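Local structure of hydrogenase maturation factor (Thermoanaerobacter tengcongensis, 3VTH) at residues A[511-523]-A[528-540]. The protein probably transfers the carbamoyl group of carbamoyl phosphate, with consumption of ATP, to the C-terminal cysteine of HypE during [NiFe]-hydrogenase maturation. Sequence-based numbering, arbitrary orientation.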
loop_
_atom_site.group_PDB
_atom_site.type_symbol
_atom_site.label_atom_id
_atom_site.label_comp_id
_atom_site.label_asym_id
_atom_site.label_seq_id
_atom_site.Cartn_x
_atom_site.Cartn_y
_atom_site.Cartn_z
ATOM N N TYR A 511 -19.188 -10.066 -2.922
ATOM C CA TYR A 511 -20.349 -10.600 -3.589
ATOM C C TYR A 511 -20.140 -12.092 -3.854
ATOM O O TYR A 511 -19.185 -12.467 -4.532
ATOM C CB TYR A 511 -20.528 -9.839 -4.898
ATOM C CG TYR A 511 -21.700 -10.273 -5.713
ATOM C CD1 TYR A 511 -22.971 -9.771 -5.455
ATOM C CD2 TYR A 511 -21.536 -11.162 -6.777
ATOM C CE1 TYR A 511 -24.053 -10.160 -6.218
ATOM C CE2 TYR A 511 -22.609 -11.557 -7.545
ATOM C CZ TYR A 511 -23.863 -11.047 -7.270
ATOM O OH TYR A 511 -24.940 -11.446 -8.028
ATOM N N GLY A 512 -21.019 -12.926 -3.296
ATOM C CA GLY A 512 -20.975 -14.382 -3.483
ATOM C C GLY A 512 -21.707 -14.816 -4.745
ATOM O O GLY A 512 -22.458 -14.031 -5.321
ATOM N N THR A 513 -21.502 -16.057 -5.178
ATOM C CA THR A 513 -22.134 -16.549 -6.414
ATOM C C THR A 513 -23.564 -17.050 -6.187
ATOM O O THR A 513 -24.264 -17.405 -7.140
ATOM C CB THR A 513 -21.312 -17.690 -7.047
ATOM O OG1 THR A 513 -21.125 -18.726 -6.076
ATOM C CG2 THR A 513 -19.935 -17.171 -7.488
ATOM N N ASP A 514 -23.985 -17.095 -4.922
ATOM C CA ASP A 514 -25.322 -17.545 -4.606
ATOM C C ASP A 514 -26.254 -16.384 -4.226
ATOM O O ASP A 514 -27.312 -16.599 -3.613
ATOM C CB ASP A 514 -25.280 -18.609 -3.496
ATOM C CG ASP A 514 -24.703 -18.070 -2.174
ATOM O OD1 ASP A 514 -24.177 -16.931 -2.136
ATOM O OD2 ASP A 514 -24.747 -18.819 -1.179
ATOM N N GLY A 515 -25.857 -15.168 -4.592
ATOM C CA GLY A 515 -26.652 -13.964 -4.300
ATOM C C GLY A 515 -26.529 -13.500 -2.855
ATOM O O GLY A 515 -27.248 -12.588 -2.417
ATOM N N ASN A 516 -25.642 -14.134 -2.096
ATOM C CA ASN A 516 -25.442 -13.715 -0.715
ATOM C C ASN A 516 -24.105 -13.045 -0.556
ATOM O O ASN A 516 -23.267 -13.100 -1.458
ATOM C CB ASN A 516 -25.594 -14.901 0.247
ATOM C CG ASN A 516 -27.006 -15.485 0.237
ATOM O OD1 ASN A 516 -27.994 -14.755 0.141
ATOM N ND2 ASN A 516 -27.103 -16.813 0.319
ATOM N N VAL A 517 -23.913 -12.389 0.582
ATOM C CA VAL A 517 -22.644 -11.766 0.911
ATOM C C VAL A 517 -21.715 -12.812 1.524
ATOM O O VAL A 517 -22.132 -13.559 2.424
ATOM C CB VAL A 517 -22.859 -10.608 1.904
ATOM C CG1 VAL A 517 -21.524 -10.075 2.438
ATOM C CG2 VAL A 517 -23.698 -9.487 1.248
ATOM N N TRP A 518 -20.477 -12.872 1.028
ATOM C CA TRP A 518 -19.469 -13.817 1.506
ATOM C C TRP A 518 -18.392 -13.048 2.261
ATOM O O TRP A 518 -18.365 -11.811 2.214
ATOM C CB TRP A 518 -18.830 -14.552 0.330
ATOM C CG TRP A 518 -19.694 -15.575 -0.358
ATOM C CD1 TRP A 518 -21.048 -15.775 -0.201
ATOM C CD2 TRP A 518 -19.266 -16.509 -1.366
ATOM N NE1 TRP A 518 -21.473 -16.781 -1.040
ATOM C CE2 TRP A 518 -20.403 -17.255 -1.755
ATOM C CE3 TRP A 518 -18.027 -16.795 -1.962
ATOM C CZ2 TRP A 518 -20.343 -18.272 -2.733
ATOM C CZ3 TRP A 518 -17.963 -17.811 -2.926
ATOM C CH2 TRP A 518 -19.116 -18.538 -3.294
ATOM N N GLY A 519 -17.489 -13.750 2.936
ATOM C CA GLY A 519 -16.515 -13.054 3.807
ATOM C C GLY A 519 -16.010 -13.877 4.976
ATOM O O GLY A 519 -15.240 -13.391 5.804
ATOM N N ALA A 520 -16.436 -15.131 5.040
ATOM C CA ALA A 520 -15.897 -16.064 6.007
ATOM C C ALA A 520 -15.838 -17.420 5.339
ATOM O O ALA A 520 -16.522 -18.370 5.747
ATOM C CB ALA A 520 -16.770 -16.088 7.257
ATOM N N GLU A 521 -15.005 -17.499 4.305
ATOM C CA GLU A 521 -15.031 -18.614 3.364
ATOM C C GLU A 521 -13.753 -19.435 3.415
ATOM O O GLU A 521 -12.666 -18.884 3.593
ATOM C CB GLU A 521 -15.189 -18.082 1.933
ATOM C CG GLU A 521 -16.202 -16.929 1.804
ATOM C CD GLU A 521 -17.564 -17.322 2.307
ATOM O OE1 GLU A 521 -18.127 -16.580 3.148
ATOM O OE2 GLU A 521 -18.052 -18.394 1.881
ATOM N N ILE A 522 -13.901 -20.747 3.259
ATOM C CA ILE A 522 -12.767 -21.607 2.976
ATOM C C ILE A 522 -12.994 -22.196 1.600
ATOM O O ILE A 522 -14.030 -22.809 1.315
ATOM C CB ILE A 522 -12.552 -22.777 3.984
ATOM C CG1 ILE A 522 -12.747 -22.346 5.435
ATOM C CG2 ILE A 522 -11.158 -23.431 3.765
ATOM C CD1 ILE A 522 -11.822 -21.356 5.931
ATOM N N LEU A 523 -12.019 -21.975 0.743
ATOM C CA LEU A 523 -12.067 -22.456 -0.618
ATOM C C LEU A 523 -10.959 -23.463 -0.820
ATOM O O LEU A 523 -9.963 -23.468 -0.085
ATOM C CB LEU A 523 -11.832 -21.285 -1.576
ATOM C CG LEU A 523 -12.617 -20.001 -1.320
ATOM C CD1 LEU A 523 -12.230 -18.937 -2.364
ATOM C CD2 LEU A 523 -14.145 -20.291 -1.346
ATOM N N LYS A 528 -7.253 -20.770 -11.610
ATOM C CA LYS A 528 -8.268 -20.800 -12.656
ATOM C C LYS A 528 -9.677 -21.199 -12.214
ATOM O O LYS A 528 -10.595 -21.214 -13.038
ATOM C CB LYS A 528 -7.810 -21.680 -13.825
ATOM C CG LYS A 528 -7.421 -23.105 -13.450
ATOM C CD LYS A 528 -6.792 -23.818 -14.672
ATOM C CE LYS A 528 -6.285 -25.211 -14.314
ATOM N NZ LYS A 528 -5.714 -25.909 -15.505
ATOM N N SER A 529 -9.837 -21.545 -10.938
ATOM C CA SER A 529 -11.123 -22.024 -10.403
ATOM C C SER A 529 -11.083 -22.052 -8.886
ATOM O O SER A 529 -10.004 -22.019 -8.287
ATOM C CB SER A 529 -11.405 -23.449 -10.895
ATOM O OG SER A 529 -10.408 -24.333 -10.396
ATOM N N PHE A 530 -12.261 -22.140 -8.277
ATOM C CA PHE A 530 -12.381 -22.325 -6.839
ATOM C C PHE A 530 -13.548 -23.250 -6.527
ATOM O O PHE A 530 -14.495 -23.354 -7.314
ATOM C CB PHE A 530 -12.534 -20.974 -6.121
ATOM C CG PHE A 530 -13.902 -20.361 -6.263
ATOM C CD1 PHE A 530 -14.916 -20.644 -5.336
ATOM C CD2 PHE A 530 -14.184 -19.511 -7.311
ATOM C CE1 PHE A 530 -16.194 -20.092 -5.477
ATOM C CE2 PHE A 530 -15.450 -18.944 -7.443
ATOM C CZ PHE A 530 -16.454 -19.231 -6.529
ATOM N N GLU A 531 -13.449 -23.947 -5.402
ATOM C CA GLU A 531 -14.568 -24.696 -4.851
ATOM C C GLU A 531 -14.788 -24.175 -3.430
ATOM O O GLU A 531 -13.844 -24.071 -2.657
ATOM C CB GLU A 531 -14.298 -26.213 -4.850
ATOM C CG GLU A 531 -15.455 -27.007 -4.186
ATOM C CD GLU A 531 -15.272 -28.536 -4.163
ATOM O OE1 GLU A 531 -14.208 -29.045 -4.587
ATOM O OE2 GLU A 531 -16.209 -29.225 -3.699
ATOM N N ARG A 532 -16.027 -23.828 -3.104
ATOM C CA ARG A 532 -16.357 -23.345 -1.775
ATOM C C ARG A 532 -16.561 -24.546 -0.865
ATOM O O ARG A 532 -17.433 -25.376 -1.116
ATOM C CB ARG A 532 -17.643 -22.533 -1.832
ATOM C CG ARG A 532 -17.913 -21.736 -0.567
ATOM C CD ARG A 532 -19.372 -21.289 -0.579
ATOM N NE ARG A 532 -19.607 -20.208 0.370
ATOM C CZ ARG A 532 -20.808 -19.714 0.626
ATOM N NH1 ARG A 532 -21.881 -20.220 0.011
ATOM N NH2 ARG A 532 -20.929 -18.724 1.496
ATOM N N ILE A 533 -15.771 -24.636 0.201
ATOM C CA ILE A 533 -15.778 -25.832 1.044
ATOM C C ILE A 533 -16.506 -25.579 2.357
ATOM O O ILE A 533 -17.186 -26.466 2.876
ATOM C CB ILE A 533 -14.343 -26.322 1.340
ATOM C CG1 ILE A 533 -13.562 -26.521 0.032
ATOM C CG2 ILE A 533 -14.354 -27.614 2.187
ATOM C CD1 ILE A 533 -14.132 -27.618 -0.870
ATOM N N ALA A 534 -16.350 -24.373 2.896
ATOM C CA ALA A 534 -16.898 -24.058 4.226
ATOM C C ALA A 534 -17.221 -22.572 4.330
ATOM O O ALA A 534 -16.624 -21.755 3.640
ATOM C CB ALA A 534 -15.911 -24.476 5.349
ATOM N N HIS A 535 -18.196 -22.244 5.172
ATOM C CA HIS A 535 -18.579 -20.856 5.409
ATOM C C HIS A 535 -19.338 -20.747 6.725
ATOM O O HIS A 535 -19.609 -21.753 7.358
ATOM C CB HIS A 535 -19.416 -20.317 4.237
ATOM C CG HIS A 535 -20.726 -21.018 4.033
ATOM N ND1 HIS A 535 -21.900 -20.575 4.607
ATOM C CD2 HIS A 535 -21.063 -22.091 3.271
ATOM C CE1 HIS A 535 -22.896 -21.362 4.232
ATOM N NE2 HIS A 535 -22.417 -22.286 3.420
ATOM N N LEU A 536 -19.662 -19.531 7.137
ATOM C CA LEU A 536 -20.506 -19.313 8.321
ATOM C C LEU A 536 -21.986 -19.401 7.956
ATOM O O LEU A 536 -22.356 -19.026 6.844
ATOM C CB LEU A 536 -20.195 -17.953 8.955
ATOM C CG LEU A 536 -18.828 -17.805 9.630
ATOM C CD1 LEU A 536 -18.668 -16.395 10.255
ATOM C CD2 LEU A 536 -18.598 -18.890 10.695
ATOM N N LYS A 537 -22.822 -19.918 8.871
ATOM C CA LYS A 537 -24.260 -20.026 8.619
ATOM C C LYS A 537 -24.818 -18.636 8.328
ATOM O O LYS A 537 -24.606 -17.703 9.107
ATOM C CB LYS A 537 -25.011 -20.675 9.802
ATOM C CG LYS A 537 -26.497 -20.960 9.503
ATOM C CD LYS A 537 -27.243 -21.493 10.747
ATOM C CE LYS A 537 -28.703 -21.863 10.405
ATOM N NZ LYS A 537 -29.413 -22.287 11.660
ATOM N N TYR A 538 -25.482 -18.497 7.180
ATOM C CA TYR A 538 -26.017 -17.202 6.730
ATOM C C TYR A 538 -26.921 -16.531 7.766
ATOM O O TYR A 538 -27.817 -17.177 8.295
ATOM C CB TYR A 538 -26.816 -17.392 5.439
ATOM C CG TYR A 538 -25.947 -17.585 4.227
ATOM C CD1 TYR A 538 -24.988 -16.635 3.889
ATOM C CD2 TYR A 538 -26.100 -18.701 3.401
ATOM C CE1 TYR A 538 -24.179 -16.794 2.767
ATOM C CE2 TYR A 538 -25.304 -18.865 2.273
ATOM C CZ TYR A 538 -24.339 -17.894 1.975
ATOM O OH TYR A 538 -23.536 -18.006 0.872
ATOM N N LYS A 539 -26.674 -15.247 8.041
ATOM C CA LYS A 539 -27.523 -14.453 8.925
ATOM C C LYS A 539 -28.086 -13.281 8.145
ATOM O O LYS A 539 -27.388 -12.716 7.279
ATOM C CB LYS A 539 -26.724 -13.917 10.131
ATOM C CG LYS A 539 -26.072 -14.999 10.993
ATOM C CD LYS A 539 -27.159 -15.839 11.701
ATOM C CE LYS A 539 -26.551 -17.031 12.426
ATOM N NZ LYS A 539 -27.598 -17.991 12.909
ATOM N N PRO A 540 -29.334 -12.890 8.458
ATOM C CA PRO A 540 -29.951 -11.759 7.766
ATOM C C PRO A 540 -29.311 -10.446 8.221
ATOM O O PRO A 540 -28.968 -10.290 9.400
ATOM C CB PRO A 540 -31.424 -11.837 8.201
ATOM C CG PRO A 540 -31.376 -12.463 9.587
ATOM C CD PRO A 540 -30.212 -13.459 9.505
#
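Arg532 reaches Trp518 and Glu521 on a nearly straight chain: CG stands opposite the backbone N (chi1 -167°), and the methylenes stay extended to NE. Glu521, bent at chi2 (-57°), turns its carboxylate toward that arginine. The guanidinium lies flat on the indole, Arg532 CZ 3.7 Å from the centroid of the Trp518 five-membered ring, a cation-pi stack with CD over the six-membered ring. His535 covers the opposite guanidinium face, while the edge is gripped twice. Side-on, Arg532 NE (2.8 Å) and NH2 both donate to Glu521 OE2; end-on, NH1 and NH2 both donate to Tyr538 OH. Tyr538 OH in turn donates to the syn lone pair of Asp514 OD2, at 2.5 Å. Asp514 OD1 takes Asn516 N, an Asx turn, and Trp518 NE1 from opposite faces of its carboxylate plane. Glu521, and more weakly Asp514 through OD2 to Arg532 NH1, would favour the charged arginine. Glu521 OE1 accepts from Gly519 N and Ala520 N, and also from Ser595 OG. Asn516 ND2 sits over one face of the Tyr538 ring, and Phe530 CE1 meets the indole edge 3.9 Å from Trp518 CZ3. In the backbone, Ile522 O accepts from both Ile533 N (2.8 Å) and Ala534 N (3.2 Å), a classic beta bulge in the antiparallel hairpin, and Ile522 N returns a bond to Ala534 O. The Trp518 side chain lies about 9 Å from the bound iron, near the iron ligands Asp507 and His483. Within the Kae1-like domain, Ile522, Ile533 and Ala534 rest on helix 666-692, strand 645-647 flanks 530-536, and Asn516 and Val517 touch strand 591-594.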